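PDB 3FLK: tartrate dehydrogenase/decarboxylase from Pseudomonas putida, which oxidises tartrate with NAD+, converts meso-tartrate to D-glycerate and oxidatively decarboxylates D-malate to pyruvate, using a magnesium or manganese ion. Local coordinates for residues S5-A10 against E40-E45; F101-N106 against P277-P282. The protein carries 1 engineered substitution. All blocks are in the same frame, centred on the assembly; numbering follows the deposited sequence.

Interaction 1: S5-A10 against E40-E45; sequences SFRIAA and EFDTFE
I8 and F41 sit side by side in neighbouring parallel strands, the two strands of a beta-alpha-beta unit whose helix is 17-35. Strand 39-43 is the outermost strand at this end of the chain's main sheet. The short strand axes run 27° apart.

Backbone bonds come first. I8 lies between two of them: its N gives to E40 O and its O takes D42 N at 2.9 Å. A10 repeats the pattern with D42 O and F44 N, the latter just past the strand. CA-H...O contacts, such as T43 CA to A10 O at 3.2 Å, fill in between.

Apolar contacts lie on both faces. On the face of I8, F41, A10 and T43, CG1 of I8 stands over the ring of F41, a CH-pi contact 4.2 Å from the centroid. CB of I8 reaches F41 CD1 at 3.6 Å. Helix 17-35 packs against A10 and F41 here, and helix 299-313 against I8. On the other face, A9 CB meets F44 CE2 at 3.7 Å.

The charged side chains of R7, E40 and D42 share this second face. R7 is also in cation-pi contact with Y70, and the Y70 hydroxyl is hydrogen-bonded to D42 OD2. The R7 side chain bends at chi3 (74°). Its NH2 makes a salt bridge to D42 OD2 at 3.5 Å, in which the hydrogen bond is weak, with the guanidinium and carboxylate planes 78° apart.

Interaction 2: F101-N106 against P277-P282; sequences FDQYVN and PSLFEP
Q103 reaches across to strand 278-282 with its side-chain amide. CG is anti to the carbonyl carbon, and the chain is extended beyond it (chi2 166°). NE2 gives a hydrogen bond to P277 O at 2.8 Å. The acceptor lies close to the amide plane of Q103, and the N-H...O angle is 154°. The other branch of the amide, OE1, comes to 3.5 Å from L279 CB. OE1 is buried here and has no polar partner in the model. An alanine at Q103 would probably leave P277 O without this donor and open a gap beside L279 CB.

The F101 ring crosses P277 at a slant. P277 CG lies over one face, nearer the rim than the centre, in a CH-pi contact 4.2 Å from the centroid. Its closest ring atom is CE2, at 3.9 Å. Q103 NE2 stands at the edge of the same ring, in its plane. W63 also meets the F101 ring.

Further along, a water bridges the segments. It accepts from N106 ND2 at 3.2 Å and donates to E281 OE2. R98 forms a salt bridge with the same carboxylate oxygen. E281 OE1 bonds to the carboxamide nitrogen of NADH, which places this end of the contact in the nicotinamide pocket. The F101 end is the close of helix 94-100, a Schellman motif with D102 as its C-prime residue.

How the interactions relate
Both contacts belong to the main mixed sheet. Interaction 1 joins two parallel strands at its outer end. Interaction 2 lies further in, where strand 278-282 meets the turn leading into strand 105-111. Strand 72-77 stands between strands 6-13 and 278-282. The contact centres are about 16 Å apart and the nearest atoms about 7 Å, with no direct touch. Helix 299-313 packs on both, through M308 against I8 and F280. Interaction 1 lies away from the cofactor, oxalate and metal sites. Interaction 2 reaches the cofactor through E281, and the L279 side chain is about 7 Å from the bound NADH and about 9 Å from the bound oxalate.

Interaction 1: S5-A10 against E40-E45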
ATOM      1  N   SER A   5      -8.904 -39.807  10.535  1.00 27.56           N
ATOM      2  CA  SER A   5      -8.462 -38.717  11.456  1.00 27.44           C
ATOM      3  C   SER A   5      -7.452 -37.795  10.785  1.00 27.06           C
ATOM      4  O   SER A   5      -6.607 -38.247  10.008  1.00 27.23           O
ATOM      5  CB  SER A   5      -7.858 -39.311  12.732  1.00 27.60           C
ATOM      6  OG  SER A   5      -7.511 -38.295  13.659  1.00 28.38           O
ATOM      7  N   PHE A   6      -7.543 -36.502  11.087  1.00 26.54           N
ATOM      8  CA  PHE A   6      -6.572 -35.533  10.589  1.00 25.91           C
ATOM      9  C   PHE A   6      -5.567 -35.151  11.672  1.00 25.49           C
ATOM     10  O   PHE A   6      -5.944 -34.846  12.807  1.00 25.47           O
ATOM     11  CB  PHE A   6      -7.264 -34.287  10.026  1.00 25.97           C
ATOM     12  CG  PHE A   6      -7.993 -34.528   8.731  1.00 25.97           C
ATOM     13  CD1 PHE A   6      -7.294 -34.830   7.565  1.00 26.00           C
ATOM     14  CD2 PHE A   6      -9.377 -34.441   8.673  1.00 26.31           C
ATOM     15  CE1 PHE A   6      -7.963 -35.053   6.367  1.00 26.21           C
ATOM     16  CE2 PHE A   6     -10.057 -34.660   7.476  1.00 26.59           C
ATOM     17  CZ  PHE A   6      -9.348 -34.966   6.322  1.00 26.22           C
ATOM     18  N   ARG A   7      -4.288 -35.190  11.312  1.00 24.87           N
ATOM     19  CA  ARG A   7      -3.208 -34.802  12.211  1.00 24.47           C
ATOM     20  C   ARG A   7      -2.834 -33.345  11.964  1.00 23.67           C
ATOM     21  O   ARG A   7      -2.521 -32.958  10.833  1.00 23.49           O
ATOM     22  CB  ARG A   7      -1.980 -35.690  12.002  1.00 24.75           C
ATOM     23  CG  ARG A   7      -2.179 -37.163  12.324  1.00 26.13           C
ATOM     24  CD  ARG A   7      -0.860 -37.912  12.187  1.00 28.25           C
ATOM     25  NE  ARG A   7       0.052 -37.632  13.299  1.00 29.97           N
ATOM     26  CZ  ARG A   7       1.381 -37.670  13.215  1.00 31.24           C
ATOM     27  NH1 ARG A   7       1.979 -37.958  12.064  1.00 31.67           N
ATOM     28  NH2 ARG A   7       2.118 -37.405  14.285  1.00 31.59           N
ATOM     29  N   ILE A   8      -2.867 -32.546  13.025  1.00 22.69           N
ATOM     30  CA  ILE A   8      -2.602 -31.115  12.925  1.00 21.83           C
ATOM     31  C   ILE A   8      -1.310 -30.747  13.642  1.00 21.20           C
ATOM     32  O   ILE A   8      -1.139 -31.039  14.828  1.00 21.15           O
ATOM     33  CB  ILE A   8      -3.752 -30.263  13.544  1.00 21.85           C
ATOM     34  CG1 ILE A   8      -5.154 -30.752  13.120  1.00 22.15           C
ATOM     35  CG2 ILE A   8      -3.516 -28.763  13.306  1.00 21.66           C
ATOM     36  CD1 ILE A   8      -5.408 -30.903  11.624  1.00 22.73           C
ATOM     37  N   ALA A   9      -0.405 -30.097  12.916  1.00 20.37           N
ATOM     38  CA  ALA A   9       0.798 -29.541  13.516  1.00 19.66           C
ATOM     39  C   ALA A   9       0.515 -28.116  13.991  1.00 19.26           C
ATOM     40  O   ALA A   9       0.356 -27.202  13.178  1.00 19.07           O
ATOM     41  CB  ALA A   9       1.951 -29.568  12.526  1.00 19.58           C
ATOM     42  N   ALA A  10       0.429 -27.947  15.309  1.00 18.71           N
ATOM     43  CA  ALA A  10       0.174 -26.646  15.920  1.00 18.24           C
ATOM     44  C   ALA A  10       1.493 -25.982  16.300  1.00 17.90           C
ATOM     45  O   ALA A  10       2.282 -26.535  17.073  1.00 17.82           O
ATOM     46  CB  ALA A  10      -0.732 -26.794  17.138  1.00 18.32           C
ATOM     47  N   GLU A  40      -6.371 -34.538  15.639  1.00 28.28           N
ATOM     48  CA  GLU A  40      -5.284 -34.763  16.584  1.00 28.55           C
ATOM     49  C   GLU A  40      -4.253 -33.647  16.459  1.00 28.06           C
ATOM     50  O   GLU A  40      -3.701 -33.420  15.381  1.00 27.95           O
ATOM     51  CB  GLU A  40      -4.636 -36.132  16.356  1.00 28.49           C
ATOM     52  CG  GLU A  40      -3.687 -36.568  17.470  1.00 29.40           C
ATOM     53  CD  GLU A  40      -3.182 -37.997  17.310  1.00 29.79           C
ATOM     54  OE1 GLU A  40      -3.177 -38.520  16.170  1.00 31.25           O
ATOM     55  OE2 GLU A  40      -2.779 -38.597  18.333  1.00 31.70           O
ATOM     56  N   PHE A  41      -4.005 -32.955  17.568  1.00 27.70           N
ATOM     57  CA  PHE A  41      -3.079 -31.828  17.594  1.00 27.38           C
ATOM     58  C   PHE A  41      -1.755 -32.193  18.253  1.00 27.31           C
ATOM     59  O   PHE A  41      -1.730 -32.779  19.339  1.00 27.41           O
ATOM     60  CB  PHE A  41      -3.704 -30.632  18.324  1.00 27.27           C
ATOM     61  CG  PHE A  41      -4.924 -30.070  17.644  1.00 27.04           C
ATOM     62  CD1 PHE A  41      -4.807 -29.035  16.725  1.00 27.09           C
ATOM     63  CD2 PHE A  41      -6.193 -30.572  17.931  1.00 26.99           C
ATOM     64  CE1 PHE A  41      -5.934 -28.510  16.091  1.00 27.08           C
ATOM     65  CE2 PHE A  41      -7.324 -30.053  17.306  1.00 26.99           C
ATOM     66  CZ  PHE A  41      -7.194 -29.020  16.384  1.00 26.95           C
ATOM     67  N   ASP A  42      -0.661 -31.850  17.581  1.00 27.06           N
ATOM     68  CA  ASP A  42       0.674 -31.921  18.164  1.00 26.86           C
ATOM     69  C   ASP A  42       1.300 -30.533  18.131  1.00 26.56           C
ATOM     70  O   ASP A  42       1.282 -29.859  17.097  1.00 26.27           O
ATOM     71  CB  ASP A  42       1.557 -32.922  17.411  1.00 27.00           C
ATOM     72  CG  ASP A  42       1.228 -34.370  17.746  1.00 27.79           C
ATOM     73  OD1 ASP A  42       0.920 -34.669  18.921  1.00 28.40           O
ATOM     74  OD2 ASP A  42       1.293 -35.216  16.829  1.00 28.19           O
ATOM     75  N   THR A  43       1.845 -30.110  19.269  1.00 26.23           N
ATOM     76  CA  THR A  43       2.406 -28.770  19.407  1.00 25.95           C
ATOM     77  C   THR A  43       3.930 -28.789  19.287  1.00 25.73           C
ATOM     78  O   THR A  43       4.602 -29.621  19.899  1.00 25.70           O
ATOM     79  CB  THR A  43       1.971 -28.110  20.736  1.00 26.02           C
ATOM     80  OG1 THR A  43       0.545 -28.175  20.854  1.00 26.34           O
ATOM     81  CG2 THR A  43       2.406 -26.648  20.791  1.00 26.01           C
ATOM     82  N   PHE A  44       4.456 -27.868  18.485  1.00 25.36           N
ATOM     83  CA  PHE A  44       5.895 -27.724  18.285  1.00 25.11           C
ATOM     84  C   PHE A  44       6.377 -26.385  18.828  1.00 25.08           C
ATOM     85  O   PHE A  44       5.739 -25.352  18.608  1.00 24.92           O
ATOM     86  CB  PHE A  44       6.250 -27.860  16.802  1.00 25.00           C
ATOM     87  CG  PHE A  44       5.939 -29.213  16.225  1.00 25.07           C
ATOM     88  CD1 PHE A  44       6.865 -30.248  16.311  1.00 25.25           C
ATOM     89  CD2 PHE A  44       4.721 -29.457  15.602  1.00 24.95           C
ATOM     90  CE1 PHE A  44       6.586 -31.502  15.780  1.00 25.43           C
ATOM     91  CE2 PHE A  44       4.430 -30.710  15.070  1.00 25.35           C
ATOM     92  CZ  PHE A  44       5.366 -31.733  15.160  1.00 25.12           C
ATOM     93  N   GLU A  45       7.506 -26.419  19.534  1.00 25.03           N
ATOM     94  CA  GLU A  45       8.054 -25.241  20.207  1.00 25.10           C
ATOM     95  C   GLU A  45       8.998 -24.438  19.315  1.00 24.70           C
ATOM     96  O   GLU A  45       9.353 -23.304  19.641  1.00 24.65           O
ATOM     97  CB  GLU A  45       8.776 -25.644  21.500  1.00 25.41           C
ATOM     98  CG  GLU A  45       7.935 -26.471  22.474  1.00 26.95           C
ATOM     99  CD  GLU A  45       6.730 -25.718  23.011  1.00 29.04           C
ATOM    100  OE1 GLU A  45       6.920 -24.678  23.677  1.00 30.45           O
ATOM    101  OE2 GLU A  45       5.589 -26.176  22.776  1.00 30.19           O
TER

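Interaction 2: F101-N106 against P277-P282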
ATOM      1  N   PHE A 101       6.893 -25.996   0.802  1.00 17.92           N
ATOM      2  CA  PHE A 101       5.652 -26.758   0.677  1.00 17.87           C
ATOM      3  C   PHE A 101       4.786 -26.234  -0.467  1.00 17.65           C
ATOM      4  O   PHE A 101       3.620 -26.613  -0.600  1.00 17.59           O
ATOM      5  CB  PHE A 101       4.868 -26.786   1.997  1.00 18.01           C
ATOM      6  CG  PHE A 101       5.497 -27.646   3.064  1.00 18.54           C
ATOM      7  CD1 PHE A 101       6.397 -28.658   2.730  1.00 18.95           C
ATOM      8  CD2 PHE A 101       5.171 -27.459   4.403  1.00 19.15           C
ATOM      9  CE1 PHE A 101       6.980 -29.454   3.712  1.00 19.32           C
ATOM     10  CE2 PHE A 101       5.746 -28.256   5.395  1.00 19.87           C
ATOM     11  CZ  PHE A 101       6.652 -29.255   5.046  1.00 19.24           C
ATOM     12  N   ASP A 102       5.377 -25.364  -1.287  1.00 17.39           N
ATOM     13  CA  ASP A 102       4.736 -24.795  -2.479  1.00 17.17           C
ATOM     14  C   ASP A 102       3.290 -24.348  -2.228  1.00 16.64           C
ATOM     15  O   ASP A 102       2.366 -24.710  -2.970  1.00 16.16           O
ATOM     16  CB  ASP A 102       4.823 -25.766  -3.664  1.00 17.57           C
ATOM     17  CG  ASP A 102       4.844 -25.050  -5.006  1.00 18.89           C
ATOM     18  OD1 ASP A 102       5.457 -23.962  -5.109  1.00 20.10           O
ATOM     19  OD2 ASP A 102       4.250 -25.584  -5.964  1.00 21.14           O
ATOM     20  N   GLN A 103       3.117 -23.561  -1.171  1.00 15.88           N
ATOM     21  CA  GLN A 103       1.817 -23.027  -0.790  1.00 15.31           C
ATOM     22  C   GLN A 103       1.574 -21.725  -1.552  1.00 15.11           C
ATOM     23  O   GLN A 103       1.516 -20.651  -0.954  1.00 15.08           O
ATOM     24  CB  GLN A 103       1.763 -22.807   0.730  1.00 15.21           C
ATOM     25  CG  GLN A 103       1.924 -24.093   1.547  1.00 14.64           C
ATOM     26  CD  GLN A 103       2.213 -23.857   3.028  1.00 14.91           C
ATOM     27  OE1 GLN A 103       2.485 -22.735   3.462  1.00 14.59           O
ATOM     28  NE2 GLN A 103       2.164 -24.932   3.809  1.00 14.30           N
ATOM     29  N   TYR A 104       1.426 -21.830  -2.872  1.00 14.84           N
ATOM     30  CA  TYR A 104       1.471 -20.648  -3.746  1.00 14.62           C
ATOM     31  C   TYR A 104       0.256 -19.717  -3.673  1.00 14.40           C
ATOM     32  O   TYR A 104       0.346 -18.551  -4.062  1.00 14.39           O
ATOM     33  CB  TYR A 104       1.813 -21.030  -5.196  1.00 14.84           C
ATOM     34  CG  TYR A 104       0.791 -21.892  -5.907  1.00 14.81           C
ATOM     35  CD1 TYR A 104      -0.265 -21.315  -6.609  1.00 15.18           C
ATOM     36  CD2 TYR A 104       0.900 -23.282  -5.908  1.00 14.93           C
ATOM     37  CE1 TYR A 104      -1.203 -22.100  -7.274  1.00 15.20           C
ATOM     38  CE2 TYR A 104      -0.032 -24.078  -6.578  1.00 15.00           C
ATOM     39  CZ  TYR A 104      -1.080 -23.475  -7.254  1.00 15.03           C
ATOM     40  OH  TYR A 104      -2.012 -24.243  -7.917  1.00 16.42           O
ATOM     41  N   VAL A 105      -0.870 -20.230  -3.185  1.00 14.15           N
ATOM     42  CA  VAL A 105      -2.076 -19.418  -3.034  1.00 14.14           C
ATOM     43  C   VAL A 105      -2.251 -18.984  -1.581  1.00 13.95           C
ATOM     44  O   VAL A 105      -2.409 -19.821  -0.691  1.00 14.03           O
ATOM     45  CB  VAL A 105      -3.364 -20.159  -3.479  1.00 14.29           C
ATOM     46  CG1 VAL A 105      -4.494 -19.166  -3.651  1.00 14.48           C
ATOM     47  CG2 VAL A 105      -3.152 -20.914  -4.771  1.00 14.41           C
ATOM     48  N   ASN A 106      -2.228 -17.676  -1.357  1.00 13.57           N
ATOM     49  CA  ASN A 106      -2.514 -17.116  -0.039  1.00 13.49           C
ATOM     50  C   ASN A 106      -3.875 -16.424  -0.070  1.00 13.23           C
ATOM     51  O   ASN A 106      -4.008 -15.321  -0.601  1.00 13.21           O
ATOM     52  CB  ASN A 106      -1.406 -16.153   0.401  1.00 13.29           C
ATOM     53  CG  ASN A 106      -1.400 -15.901   1.907  1.00 13.55           C
ATOM     54  OD1 ASN A 106      -2.407 -16.079   2.588  1.00 13.69           O
ATOM     55  ND2 ASN A 106      -0.252 -15.493   2.428  1.00 14.22           N
ATOM     56  N   PRO A 277       1.419 -30.387   3.049  1.00 18.81           N
ATOM     57  CA  PRO A 277       0.432 -29.780   3.947  1.00 18.25           C
ATOM     58  C   PRO A 277       0.288 -28.276   3.721  1.00 17.43           C
ATOM     59  O   PRO A 277       1.280 -27.582   3.475  1.00 17.33           O
ATOM     60  CB  PRO A 277       1.002 -30.056   5.345  1.00 18.20           C
ATOM     61  CG  PRO A 277       2.448 -30.333   5.133  1.00 18.74           C
ATOM     62  CD  PRO A 277       2.548 -30.978   3.792  1.00 18.88           C
ATOM     63  N   SER A 278      -0.947 -27.791   3.777  1.00 16.71           N
ATOM     64  CA  SER A 278      -1.216 -26.363   3.715  1.00 16.09           C
ATOM     65  C   SER A 278      -1.079 -25.754   5.111  1.00 15.68           C
ATOM     66  O   SER A 278      -1.068 -26.477   6.113  1.00 15.67           O
ATOM     67  CB  SER A 278      -2.606 -26.104   3.133  1.00 16.25           C
ATOM     68  OG  SER A 278      -2.665 -26.498   1.772  1.00 16.04           O
ATOM     69  N   LEU A 279      -0.963 -24.430   5.169  1.00 14.95           N
ATOM     70  CA  LEU A 279      -0.738 -23.727   6.426  1.00 14.38           C
ATOM     71  C   LEU A 279      -1.817 -22.679   6.673  1.00 14.12           C
ATOM     72  O   LEU A 279      -2.171 -21.905   5.780  1.00 13.88           O
ATOM     73  CB  LEU A 279       0.657 -23.090   6.445  1.00 14.31           C
ATOM     74  CG  LEU A 279       1.121 -22.391   7.729  1.00 14.08           C
ATOM     75  CD1 LEU A 279       2.613 -22.560   7.910  1.00 14.12           C
ATOM     76  CD2 LEU A 279       0.747 -20.915   7.728  1.00 13.37           C
ATOM     77  N   PHE A 280      -2.331 -22.661   7.897  1.00 13.67           N
ATOM     78  CA  PHE A 280      -3.416 -21.761   8.259  1.00 13.29           C
ATOM     79  C   PHE A 280      -3.005 -20.905   9.452  1.00 13.34           C
ATOM     80  O   PHE A 280      -2.551 -21.418  10.477  1.00 12.99           O
ATOM     81  CB  PHE A 280      -4.706 -22.553   8.511  1.00 13.25           C
ATOM     82  CG  PHE A 280      -5.155 -23.357   7.313  1.00 13.16           C
ATOM     83  CD1 PHE A 280      -6.088 -22.840   6.421  1.00 12.71           C
ATOM     84  CD2 PHE A 280      -4.614 -24.618   7.058  1.00 13.06           C
ATOM     85  CE1 PHE A 280      -6.489 -23.574   5.301  1.00 12.85           C
ATOM     86  CE2 PHE A 280      -5.007 -25.356   5.946  1.00 12.67           C
ATOM     87  CZ  PHE A 280      -5.946 -24.834   5.068  1.00 12.75           C
ATOM     88  N   GLU A 281      -3.151 -19.592   9.285  1.00 13.20           N
ATOM     89  CA  GLU A 281      -2.618 -18.608  10.218  1.00 13.58           C
ATOM     90  C   GLU A 281      -3.410 -17.307  10.125  1.00 13.07           C
ATOM     91  O   GLU A 281      -4.055 -17.043   9.106  1.00 13.27           O
ATOM     92  CB  GLU A 281      -1.137 -18.327   9.910  1.00 13.51           C
ATOM     93  CG  GLU A 281      -0.907 -17.672   8.546  1.00 14.63           C
ATOM     94  CD  GLU A 281       0.493 -17.121   8.341  1.00 15.03           C
ATOM     95  OE1 GLU A 281       1.184 -16.790   9.329  1.00 16.88           O
ATOM     96  OE2 GLU A 281       0.902 -17.009   7.168  1.00 18.01           O
ATOM     97  N   PRO A 282      -3.376 -16.485  11.189  1.00 12.70           N
ATOM     98  CA  PRO A 282      -3.890 -15.128  11.039  1.00 12.14           C
ATOM     99  C   PRO A 282      -3.028 -14.281  10.103  1.00 11.54           C
ATOM    100  O   PRO A 282      -1.851 -14.589   9.888  1.00 11.19           O
ATOM    101  CB  PRO A 282      -3.830 -14.566  12.461  1.00 12.30           C
ATOM    102  CG  PRO A 282      -2.872 -15.419  13.193  1.00 13.00           C
ATOM    103  CD  PRO A 282      -2.915 -16.765  12.561  1.00 12.88           C
TER
HETATM  104  O   HOH W   1      -0.676 -15.821   5.621  1.00 29.35           O